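Local coordinates for protein putative DD-carboxypeptidase TP_0574 (PDB 1O75) that binds penicillin and shows zinc-stimulated carboxypeptidase activity on synthetic depsipeptides, possibly serving the spirochaete as a D,D-carboxypeptidase that limits peptidoglycan cross-linking, at residues B[65-73]-B[105-113]; B[210-221]-B[321-332]. The protein carries 2 engineered substitutions. One frame throughout, in Å; residues are numbered along the deposited sequence. Where two conformers were deposited one is given.

Contact 1 of 2, residues B[65-73]-B[105-113]; sequences QQFQYAVEV and VRASASFQD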
loop_
_atom_site.group_PDB
_atom_site.type_symbol
_atom_site.label_atom_id
_atom_site.label_comp_id
_atom_site.label_asym_id
_atom_site.label_seq_id
_atom_site.Cartn_x
_atom_site.Cartn_y
_atom_site.Cartn_z
ATOM N N GLN B 65 -6.358 17.499 -4.066
ATOM C CA GLN B 65 -7.172 18.573 -3.485
ATOM C C GLN B 65 -7.826 19.556 -4.445
ATOM O O GLN B 65 -8.757 20.258 -4.065
ATOM C CB GLN B 65 -6.339 19.354 -2.475
ATOM C CG GLN B 65 -5.877 18.510 -1.291
ATOM C CD GLN B 65 -5.048 19.319 -0.334
ATOM O OE1 GLN B 65 -5.583 19.956 0.583
ATOM N NE2 GLN B 65 -3.736 19.341 -0.559
ATOM N N GLN B 66 -7.359 19.598 -5.693
ATOM C CA GLN B 66 -7.904 20.556 -6.663
ATOM C C GLN B 66 -9.367 20.335 -6.957
ATOM O O GLN B 66 -10.049 21.223 -7.468
ATOM C CB GLN B 66 -7.112 20.498 -7.994
ATOM C CG GLN B 66 -7.522 19.338 -8.906
ATOM C CD GLN B 66 -6.682 19.311 -10.188
ATOM O OE1 GLN B 66 -6.189 20.336 -10.620
ATOM N NE2 GLN B 66 -6.535 18.136 -10.787
ATOM N N PHE B 67 -9.865 19.146 -6.656
ATOM C CA PHE B 67 -11.258 18.871 -6.931
ATOM C C PHE B 67 -12.258 19.502 -5.957
ATOM O O PHE B 67 -13.212 20.160 -6.382
ATOM C CB PHE B 67 -11.457 17.362 -7.001
ATOM C CG PHE B 67 -10.687 16.717 -8.114
ATOM C CD1 PHE B 67 -11.160 16.780 -9.427
ATOM C CD2 PHE B 67 -9.465 16.094 -7.864
ATOM C CE1 PHE B 67 -10.420 16.227 -10.484
ATOM C CE2 PHE B 67 -8.708 15.537 -8.917
ATOM C CZ PHE B 67 -9.194 15.608 -10.225
ATOM N N GLN B 68 -12.040 19.305 -4.659
ATOM C CA GLN B 68 -12.957 19.825 -3.643
ATOM C C GLN B 68 -12.482 21.073 -2.913
ATOM O O GLN B 68 -13.282 21.737 -2.242
ATOM C CB GLN B 68 -13.235 18.733 -2.592
ATOM C CG GLN B 68 -14.213 17.667 -3.040
ATOM C CD GLN B 68 -15.635 18.105 -2.847
ATOM O OE1 GLN B 68 -16.260 18.544 -3.912
ATOM N NE2 GLN B 68 -16.167 18.073 -1.727
ATOM N N TYR B 69 -11.199 21.393 -3.028
ATOM C CA TYR B 69 -10.629 22.529 -2.306
ATOM C C TYR B 69 -10.141 23.687 -3.181
ATOM O O TYR B 69 -9.843 23.493 -4.365
ATOM C CB TYR B 69 -9.464 22.031 -1.441
ATOM C CG TYR B 69 -9.871 20.889 -0.515
ATOM C CD1 TYR B 69 -10.439 21.144 0.744
ATOM C CD2 TYR B 69 -9.737 19.557 -0.918
ATOM C CE1 TYR B 69 -10.876 20.077 1.586
ATOM C CE2 TYR B 69 -10.159 18.495 -0.086
ATOM C CZ TYR B 69 -10.731 18.772 1.155
ATOM O OH TYR B 69 -11.188 17.743 1.939
ATOM N N ALA B 70 -10.048 24.872 -2.573
ATOM C CA ALA B 70 -9.559 26.088 -3.239
ATOM C C ALA B 70 -8.054 25.997 -3.059
ATOM O O ALA B 70 -7.526 26.235 -1.969
ATOM C CB ALA B 70 -10.119 27.351 -2.547
ATOM N N VAL B 71 -7.354 25.651 -4.131
ATOM C CA VAL B 71 -5.912 25.438 -4.053
ATOM C C VAL B 71 -5.065 26.330 -4.944
ATOM O O VAL B 71 -5.465 26.646 -6.067
ATOM C CB VAL B 71 -5.585 23.984 -4.476
ATOM C CG1 VAL B 71 -4.052 23.740 -4.455
ATOM C CG2 VAL B 71 -6.340 23.006 -3.587
ATOM N N GLU B 72 -3.893 26.719 -4.447
ATOM C CA GLU B 72 -2.941 27.478 -5.258
ATOM C C GLU B 72 -1.632 26.719 -5.167
ATOM O O GLU B 72 -1.292 26.168 -4.110
ATOM C CB GLU B 72 -2.705 28.901 -4.727
ATOM C CG GLU B 72 -3.873 29.848 -4.897
ATOM C CD GLU B 72 -3.563 31.220 -4.325
ATOM O OE1 GLU B 72 -3.263 31.318 -3.118
ATOM O OE2 GLU B 72 -3.603 32.199 -5.085
ATOM N N VAL B 73 -0.894 26.677 -6.269
ATOM C CA VAL B 73 0.391 26.019 -6.267
ATOM C C VAL B 73 1.435 26.996 -6.783
ATOM O O VAL B 73 1.139 27.873 -7.597
ATOM C CB VAL B 73 0.398 24.735 -7.146
ATOM C CG1 VAL B 73 -0.497 23.677 -6.518
ATOM C CG2 VAL B 73 -0.100 25.048 -8.537
ATOM N N VAL B 105 -0.289 29.772 -9.508
ATOM C CA VAL B 105 -1.558 29.667 -10.187
ATOM C C VAL B 105 -2.531 28.932 -9.307
ATOM O O VAL B 105 -2.133 28.289 -8.343
ATOM C CB VAL B 105 -1.418 28.853 -11.509
ATOM C CG1 VAL B 105 -0.448 29.563 -12.467
ATOM C CG2 VAL B 105 -0.899 27.441 -11.200
ATOM N N ARG B 106 -3.808 29.045 -9.639
ATOM C CA ARG B 106 -4.835 28.319 -8.927
ATOM C C ARG B 106 -4.912 26.954 -9.632
ATOM O O ARG B 106 -4.779 26.886 -10.855
ATOM C CB ARG B 106 -6.180 29.044 -9.045
ATOM C CG ARG B 106 -6.198 30.405 -8.357
ATOM C CD ARG B 106 -7.610 30.985 -8.297
ATOM N NE ARG B 106 -8.036 31.529 -9.581
ATOM C CZ ARG B 106 -7.525 32.625 -10.137
ATOM N NH1 ARG B 106 -6.566 33.309 -9.519
ATOM N NH2 ARG B 106 -7.968 33.036 -11.319
ATOM N N ALA B 107 -5.104 25.882 -8.865
ATOM C CA ALA B 107 -5.236 24.538 -9.432
ATOM C C ALA B 107 -6.648 24.122 -9.079
ATOM O O ALA B 107 -7.015 24.042 -7.890
ATOM C CB ALA B 107 -4.204 23.578 -8.808
ATOM N N SER B 108 -7.462 23.862 -10.090
ATOM C CA SER B 108 -8.853 23.521 -9.829
ATOM C C SER B 108 -9.402 22.677 -10.960
ATOM O O SER B 108 -9.114 22.940 -12.132
ATOM C CB SER B 108 -9.666 24.822 -9.681
ATOM O OG SER B 108 -11.021 24.583 -9.334
ATOM N N ALA B 109 -10.174 21.653 -10.625
ATOM C CA ALA B 109 -10.750 20.822 -11.653
ATOM C C ALA B 109 -12.109 20.378 -11.174
ATOM O O ALA B 109 -12.356 20.345 -9.970
ATOM C CB ALA B 109 -9.857 19.609 -11.931
ATOM N N SER B 110 -12.993 20.066 -12.120
ATOM C CA SER B 110 -14.327 19.599 -11.807
ATOM C C SER B 110 -14.381 18.110 -12.124
ATOM O O SER B 110 -14.326 17.701 -13.293
ATOM C CB SER B 110 -15.369 20.357 -12.627
ATOM O OG SER B 110 -15.278 21.750 -12.348
ATOM N N PHE B 111 -14.495 17.307 -11.073
ATOM C CA PHE B 111 -14.540 15.859 -11.202
ATOM C C PHE B 111 -15.780 15.387 -11.951
ATOM O O PHE B 111 -16.898 15.779 -11.619
ATOM C CB PHE B 111 -14.521 15.204 -9.814
ATOM C CG PHE B 111 -14.719 13.717 -9.854
ATOM C CD1 PHE B 111 -13.708 12.883 -10.329
ATOM C CD2 PHE B 111 -15.927 13.158 -9.453
ATOM C CE1 PHE B 111 -13.905 11.502 -10.404
ATOM C CE2 PHE B 111 -16.143 11.791 -9.522
ATOM C CZ PHE B 111 -15.126 10.952 -10.002
ATOM N N GLN B 112 -15.578 14.523 -12.942
ATOM C CA GLN B 112 -16.689 13.979 -13.732
ATOM C C GLN B 112 -16.957 12.522 -13.357
ATOM O O GLN B 112 -18.083 12.166 -13.026
ATOM C CB GLN B 112 -16.400 14.068 -15.248
ATOM C CG GLN B 112 -16.274 15.489 -15.796
ATOM C CD GLN B 112 -17.440 16.396 -15.393
ATOM O OE1 GLN B 112 -17.261 17.365 -14.641
ATOM N NE2 GLN B 112 -18.638 16.086 -15.886
ATOM N N ASP B 113 -15.931 11.677 -13.399
ATOM C CA ASP B 113 -16.121 10.275 -13.045
ATOM C C ASP B 113 -14.835 9.462 -13.095
ATOM O O ASP B 113 -13.793 9.939 -13.559
ATOM C CB ASP B 113 -17.150 9.640 -13.990
ATOM C CG ASP B 113 -16.793 9.846 -15.459
ATOM O OD1 ASP B 113 -15.847 9.186 -15.939
ATOM O OD2 ASP B 113 -17.445 10.679 -16.139
HETATM O O HOH W 1 -14.621 18.683 -8.612
HETATM O O HOH W 2 -9.053 24.885 -6.397
#

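Contact 2 of 2, residues B[210-221]-B[321-332]; sequences HDLVVDTVGTGY and GYRDVVADVRFL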
loop_
_atom_site.group_PDB
_atom_site.type_symbol
_atom_site.label_atom_id
_atom_site.label_comp_id
_atom_site.label_asym_id
_atom_site.label_seq_id
_atom_site.Cartn_x
_atom_site.Cartn_y
_atom_site.Cartn_z
ATOM N N HIS B 210 -25.907 4.722 -1.588
ATOM C CA HIS B 210 -24.455 4.896 -1.681
ATOM C C HIS B 210 -23.762 5.272 -0.364
ATOM O O HIS B 210 -22.539 5.417 -0.334
ATOM C CB HIS B 210 -24.107 5.947 -2.755
ATOM C CG HIS B 210 -24.309 7.371 -2.323
ATOM N ND1 HIS B 210 -24.005 8.440 -3.138
ATOM C CD2 HIS B 210 -24.806 7.901 -1.180
ATOM C CE1 HIS B 210 -24.310 9.567 -2.519
ATOM N NE2 HIS B 210 -24.798 9.268 -1.330
ATOM N N ASP B 211 -24.535 5.431 0.714
ATOM C CA ASP B 211 -23.953 5.803 2.006
ATOM C C ASP B 211 -22.872 4.834 2.475
ATOM O O ASP B 211 -22.988 3.620 2.303
ATOM C CB ASP B 211 -25.030 5.880 3.106
ATOM C CG ASP B 211 -25.892 7.129 3.007
ATOM O OD1 ASP B 211 -25.419 8.175 2.510
ATOM O OD2 ASP B 211 -27.047 7.070 3.456
ATOM N N LEU B 212 -21.831 5.391 3.082
ATOM C CA LEU B 212 -20.728 4.613 3.632
ATOM C C LEU B 212 -20.804 4.563 5.152
ATOM O O LEU B 212 -21.351 5.464 5.787
ATOM C CB LEU B 212 -19.383 5.251 3.280
ATOM C CG LEU B 212 -19.029 5.578 1.830
ATOM C CD1 LEU B 212 -17.529 5.666 1.699
ATOM C CD2 LEU B 212 -19.580 4.537 0.920
ATOM N N VAL B 213 -20.227 3.511 5.720
ATOM C CA VAL B 213 -20.141 3.321 7.153
ATOM C C VAL B 213 -18.724 2.809 7.421
ATOM O O VAL B 213 -17.980 2.460 6.480
ATOM C CB VAL B 213 -21.168 2.276 7.672
ATOM C CG1 VAL B 213 -22.582 2.807 7.477
ATOM C CG2 VAL B 213 -20.983 0.943 6.957
ATOM N N VAL B 214 -18.355 2.751 8.691
ATOM C CA VAL B 214 -17.038 2.284 9.079
ATOM C C VAL B 214 -16.910 0.781 8.868
ATOM O O VAL B 214 -17.812 0.029 9.217
ATOM C CB VAL B 214 -16.773 2.565 10.588
ATOM C CG1 VAL B 214 -15.459 1.891 11.020
ATOM C CG2 VAL B 214 -16.735 4.065 10.839
ATOM N N ASP B 215 -15.794 0.337 8.297
ATOM C CA ASP B 215 -15.570 -1.101 8.139
ATOM C C ASP B 215 -14.715 -1.445 9.368
ATOM O O ASP B 215 -15.120 -2.227 10.231
ATOM C CB ASP B 215 -14.828 -1.382 6.826
ATOM C CG ASP B 215 -14.563 -2.866 6.602
ATOM O OD1 ASP B 215 -14.901 -3.679 7.484
ATOM O OD2 ASP B 215 -14.015 -3.211 5.534
ATOM N N THR B 216 -13.540 -0.834 9.454
ATOM C CA THR B 216 -12.640 -1.011 10.602
ATOM C C THR B 216 -11.865 0.288 10.794
ATOM O O THR B 216 -11.825 1.140 9.888
ATOM C CB THR B 216 -11.587 -2.115 10.392
ATOM O OG1 THR B 216 -10.773 -1.786 9.258
ATOM C CG2 THR B 216 -12.250 -3.475 10.192
ATOM N N VAL B 217 -11.251 0.441 11.967
ATOM C CA VAL B 217 -10.462 1.630 12.276
ATOM C C VAL B 217 -9.124 1.200 12.831
ATOM O O VAL B 217 -9.079 0.422 13.786
ATOM C CB VAL B 217 -11.105 2.498 13.366
ATOM C CG1 VAL B 217 -10.205 3.697 13.649
ATOM C CG2 VAL B 217 -12.487 2.946 12.948
ATOM N N GLY B 218 -8.048 1.714 12.238
ATOM C CA GLY B 218 -6.702 1.404 12.707
ATOM C C GLY B 218 -6.114 2.627 13.410
ATOM O O GLY B 218 -6.530 3.752 13.140
ATOM N N THR B 219 -5.145 2.415 14.298
ATOM C CA THR B 219 -4.528 3.507 15.034
ATOM C C THR B 219 -3.007 3.414 14.918
ATOM O O THR B 219 -2.445 2.318 14.968
ATOM C CB THR B 219 -4.955 3.448 16.519
ATOM O OG1 THR B 219 -6.353 3.734 16.605
ATOM C CG2 THR B 219 -4.212 4.478 17.350
ATOM N N GLY B 220 -2.347 4.561 14.751
ATOM C CA GLY B 220 -0.896 4.572 14.632
ATOM C C GLY B 220 -0.298 5.734 15.405
ATOM O O GLY B 220 -1.009 6.691 15.711
ATOM N N TYR B 221 0.991 5.668 15.732
ATOM C CA TYR B 221 1.629 6.756 16.470
ATOM C C TYR B 221 2.872 7.355 15.777
ATOM O O TYR B 221 3.322 8.436 16.138
ATOM C CB TYR B 221 1.974 6.290 17.894
ATOM C CG TYR B 221 0.755 5.911 18.695
ATOM C CD1 TYR B 221 0.243 4.609 18.656
ATOM C CD2 TYR B 221 0.055 6.876 19.420
ATOM C CE1 TYR B 221 -0.950 4.282 19.319
ATOM C CE2 TYR B 221 -1.128 6.564 20.085
ATOM C CZ TYR B 221 -1.631 5.272 20.030
ATOM O OH TYR B 221 -2.826 4.985 20.667
ATOM N N GLY B 321 -23.559 15.006 0.053
ATOM C CA GLY B 321 -24.457 13.969 -0.416
ATOM C C GLY B 321 -24.402 12.654 0.312
ATOM O O GLY B 321 -25.132 11.724 -0.048
ATOM N N TYR B 322 -23.539 12.562 1.322
ATOM C CA TYR B 322 -23.406 11.339 2.089
ATOM C C TYR B 322 -23.761 11.528 3.558
ATOM O O TYR B 322 -23.576 12.605 4.131
ATOM C CB TYR B 322 -21.962 10.810 2.044
ATOM C CG TYR B 322 -21.529 10.260 0.705
ATOM C CD1 TYR B 322 -21.067 11.105 -0.299
ATOM C CD2 TYR B 322 -21.593 8.890 0.445
ATOM C CE1 TYR B 322 -20.667 10.595 -1.558
ATOM C CE2 TYR B 322 -21.197 8.364 -0.809
ATOM C CZ TYR B 322 -20.736 9.228 -1.796
ATOM O OH TYR B 322 -20.338 8.731 -3.018
ATOM N N ARG B 323 -24.257 10.462 4.166
ATOM C CA ARG B 323 -24.595 10.482 5.577
ATOM C C ARG B 323 -23.251 10.641 6.310
ATOM O O ARG B 323 -22.217 10.173 5.819
ATOM C CB ARG B 323 -25.269 9.155 5.942
ATOM C CG ARG B 323 -25.929 9.112 7.315
ATOM C CD ARG B 323 -26.956 7.979 7.395
ATOM N NE ARG B 323 -26.343 6.650 7.398
ATOM C CZ ARG B 323 -26.666 5.669 6.560
ATOM N NH1 ARG B 323 -27.594 5.861 5.638
ATOM N NH2 ARG B 323 -26.071 4.489 6.654
ATOM N N ASP B 324 -23.246 11.323 7.453
ATOM C CA ASP B 324 -21.998 11.492 8.214
ATOM C C ASP B 324 -21.460 10.105 8.599
ATOM O O ASP B 324 -22.223 9.175 8.836
ATOM C CB ASP B 324 -22.221 12.312 9.496
ATOM C CG ASP B 324 -22.397 13.816 9.235
ATOM O OD1 ASP B 324 -22.372 14.260 8.065
ATOM O OD2 ASP B 324 -22.557 14.571 10.218
ATOM N N VAL B 325 -20.145 9.951 8.637
ATOM C CA VAL B 325 -19.566 8.681 9.047
ATOM C C VAL B 325 -18.908 8.962 10.380
ATOM O O VAL B 325 -17.984 9.768 10.448
ATOM C CB VAL B 325 -18.501 8.211 8.061
ATOM C CG1 VAL B 325 -17.823 6.946 8.603
ATOM C CG2 VAL B 325 -19.158 7.965 6.693
ATOM N N VAL B 326 -19.365 8.297 11.434
ATOM C CA VAL B 326 -18.824 8.548 12.763
ATOM C C VAL B 326 -17.959 7.392 13.210
ATOM O O VAL B 326 -18.378 6.241 13.145
ATOM C CB VAL B 326 -19.969 8.766 13.811
ATOM C CG1 VAL B 326 -19.384 9.070 15.184
ATOM C CG2 VAL B 326 -20.871 9.927 13.373
ATOM N N ALA B 327 -16.767 7.702 13.700
ATOM C CA ALA B 327 -15.851 6.667 14.168
ATOM C C ALA B 327 -15.277 7.021 15.530
ATOM O O ALA B 327 -14.832 8.146 15.741
ATOM C CB ALA B 327 -14.707 6.482 13.159
ATOM N N ASP B 328 -15.285 6.059 16.446
ATOM C CA ASP B 328 -14.727 6.275 17.770
ATOM C C ASP B 328 -13.351 5.597 17.855
ATOM O O ASP B 328 -13.186 4.443 17.437
ATOM C CB ASP B 328 -15.652 5.701 18.846
ATOM C CG ASP B 328 -16.954 6.511 19.002
ATOM O OD1 ASP B 328 -17.032 7.623 18.445
ATOM O OD2 ASP B 328 -17.885 6.041 19.693
ATOM N N VAL B 329 -12.372 6.310 18.396
ATOM C CA VAL B 329 -11.030 5.762 18.514
ATOM C C VAL B 329 -10.382 6.250 19.796
ATOM O O VAL B 329 -10.742 7.297 20.325
ATOM C CB VAL B 329 -10.151 6.190 17.295
ATOM C CG1 VAL B 329 -9.949 7.714 17.281
ATOM C CG2 VAL B 329 -8.809 5.522 17.391
ATOM N N ARG B 330 -9.423 5.495 20.301
ATOM C CA ARG B 330 -8.733 5.904 21.520
ATOM C C ARG B 330 -7.237 6.065 21.251
ATOM O O ARG B 330 -6.624 5.198 20.630
ATOM C CB ARG B 330 -8.932 4.864 22.631
ATOM C CG ARG B 330 -8.263 5.283 23.961
ATOM C CD ARG B 330 -8.173 4.121 24.945
ATOM N NE ARG B 330 -7.333 4.486 26.085
ATOM C CZ ARG B 330 -6.939 3.622 27.015
ATOM N NH1 ARG B 330 -7.306 2.350 26.932
ATOM N NH2 ARG B 330 -6.199 4.032 28.032
ATOM N N PHE B 331 -6.663 7.182 21.682
ATOM C CA PHE B 331 -5.229 7.388 21.513
ATOM C C PHE B 331 -4.601 7.235 22.910
ATOM O O PHE B 331 -4.961 7.935 23.845
ATOM C CB PHE B 331 -4.928 8.767 20.924
ATOM C CG PHE B 331 -5.507 8.986 19.540
ATOM C CD1 PHE B 331 -5.483 7.963 18.593
ATOM C CD2 PHE B 331 -6.017 10.242 19.173
ATOM C CE1 PHE B 331 -5.958 8.179 17.284
ATOM C CE2 PHE B 331 -6.493 10.480 17.872
ATOM C CZ PHE B 331 -6.463 9.440 16.924
ATOM N N LEU B 332 -3.668 6.298 23.024
ATOM C CA LEU B 332 -2.999 5.990 24.281
ATOM C C LEU B 332 -2.035 7.053 24.775
ATOM O O LEU B 332 -1.527 7.857 23.994
ATOM C CB LEU B 332 -2.254 4.656 24.147
ATOM C CG LEU B 332 -3.206 3.476 23.933
ATOM C CD1 LEU B 332 -2.435 2.264 23.455
ATOM C CD2 LEU B 332 -3.958 3.180 25.250
HETATM O O HOH W 3 -22.207 7.877 4.394
HETATM O O HOH W 4 -22.511 6.570 7.968
HETATM O O HOH W 5 -6.690 2.850 19.734
HETATM O O HOH W 6 -4.112 2.808 20.223
#

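Contact 1 of 2, residues B[65-73]-B[105-113]
Gln66 turns CG into the space between its backbone N and carbonyl carbon (chi1 80°) and then runs out straight, which lays its amide against the methyl of Ala109, with Gln66 CD 3.6 Å from Ala109 CB. Phe67 instead places CG beside its backbone N (chi1 -63°). Its ring thereby meets the same methyl from a different direction, Phe67 CE1 lying 3.7 Å from Ala109 CB, while CD1 meets CB of Phe111. Met253 packs on both phenylalanines.

Strands 69-85 and 101-114 are antiparallel neighbours in the large mixed sheet of Tp47 domain a, and the backbone evidence separates a directly paired end from a water-bridged one. Val73 and Val105 form a hydrogen-bonded pair: Val73 N to Val105 O is 2.9 Å, Val105 N to Val73 O is 3.0 Å, and both donors sit almost on the line of the C=O bond. Their CG2 methyls touch, with Phe138 packed on both valines. Next to them, Glu72, part of a xenon pocket, and Arg106 are a non-hydrogen-bonded pair. The Glu72 carboxylate bonds to His153, and its OE2 stays 5.4 Å from Arg106 NH1.

The last direct rung of this ladder is Ala107 N to Val71 O (2.9 Å). The turn before strand 69-73 returns to the partner at Gln66, whose O accepts from Ala109 N at 3.2 Å, the donor standing well above the carbonyl plane. Gln66 OE1 accepts from Leu131 N. Water thus replaces direct pairing between Val71 N and Ala107 O and between Phe67 O and Phe111 N, while Lys156 adds a second donor at Gln66 O.

Contact 2 of 2, residues B[210-221]-B[321-332]
His210 stacks on Tyr322 at one end of a beta-sandwich seam, where 212-220 and 325-331, each an outermost strand of its own four-stranded antiparallel sheet, run alongside each other; the arrangement is consistent with the immunoglobulin-like E-set family. The stack is face to face, with centroids 3.9 Å apart and planes at 9°. The imidazole also uses its edge: His210 NE2 donates to Gly321 O at 2.8 Å, and that oxygen lies in the ring plane. Tyr251 meets the Tyr322 ring edge to face.

Asp211 completes this tight end with both carboxylate oxygens. Asp211 OD1 accepts Arg323 N at 3.1 Å from above the carboxylate plane, while Asp211 OD2 forms a salt bridge to Arg323 NH1 at 2.6 Å in one of two arginine conformers, so the bridge may be only part-time. The two planar groups are turned 75° apart, and OD2 has a second partner in Ser208 N.

The middle is looser. Waters bridge the segments there, one between Leu212 N and Arg323 O, another between Leu212 O and Asp324 O. The axes, 6.5 Å apart at 212-214, are 8.2 Å apart at 216-220, and small apolar tips bridge the gap. With chi1 at 172°, Val214 sets CG2 beside its backbone N, where it touches Val325 CG1 (3.8 Å) and Ala327 CB, and Val217 continues the row to Val329. The far end closes up again. Ser87 of the second subunit packs on Thr219, Tyr221 and Leu332, and a water close to Tyr221 OH makes only a weak bond to Arg330 O; the same hydroxyl receives a nearly straight bond from Leu332 N, 2.8 Å from Tyr221 OH.

How the contacts relate
Contact 1 belongs to the Tp47 domain a region and contact 2 to the domain C region, with centres 25 Å apart and nearest atoms about 8 Å apart, so neither touches the other. Residues after strand 229-237 come near both: Tyr251 packs beside contact 2, while Met253 packs on contact 1. Each contact contributes to a separate xenon site. Glu72 of contact 1 has its side chain about 4 Å from one xenon; Phe331 of contact 2 has its side chain about 3 Å from another, in a pocket shared with Tyr260 and Cys296. The bound sulfated sugar is more distant, about 14 Å from the side chain of Phe67 and 13 Å from that of Val214.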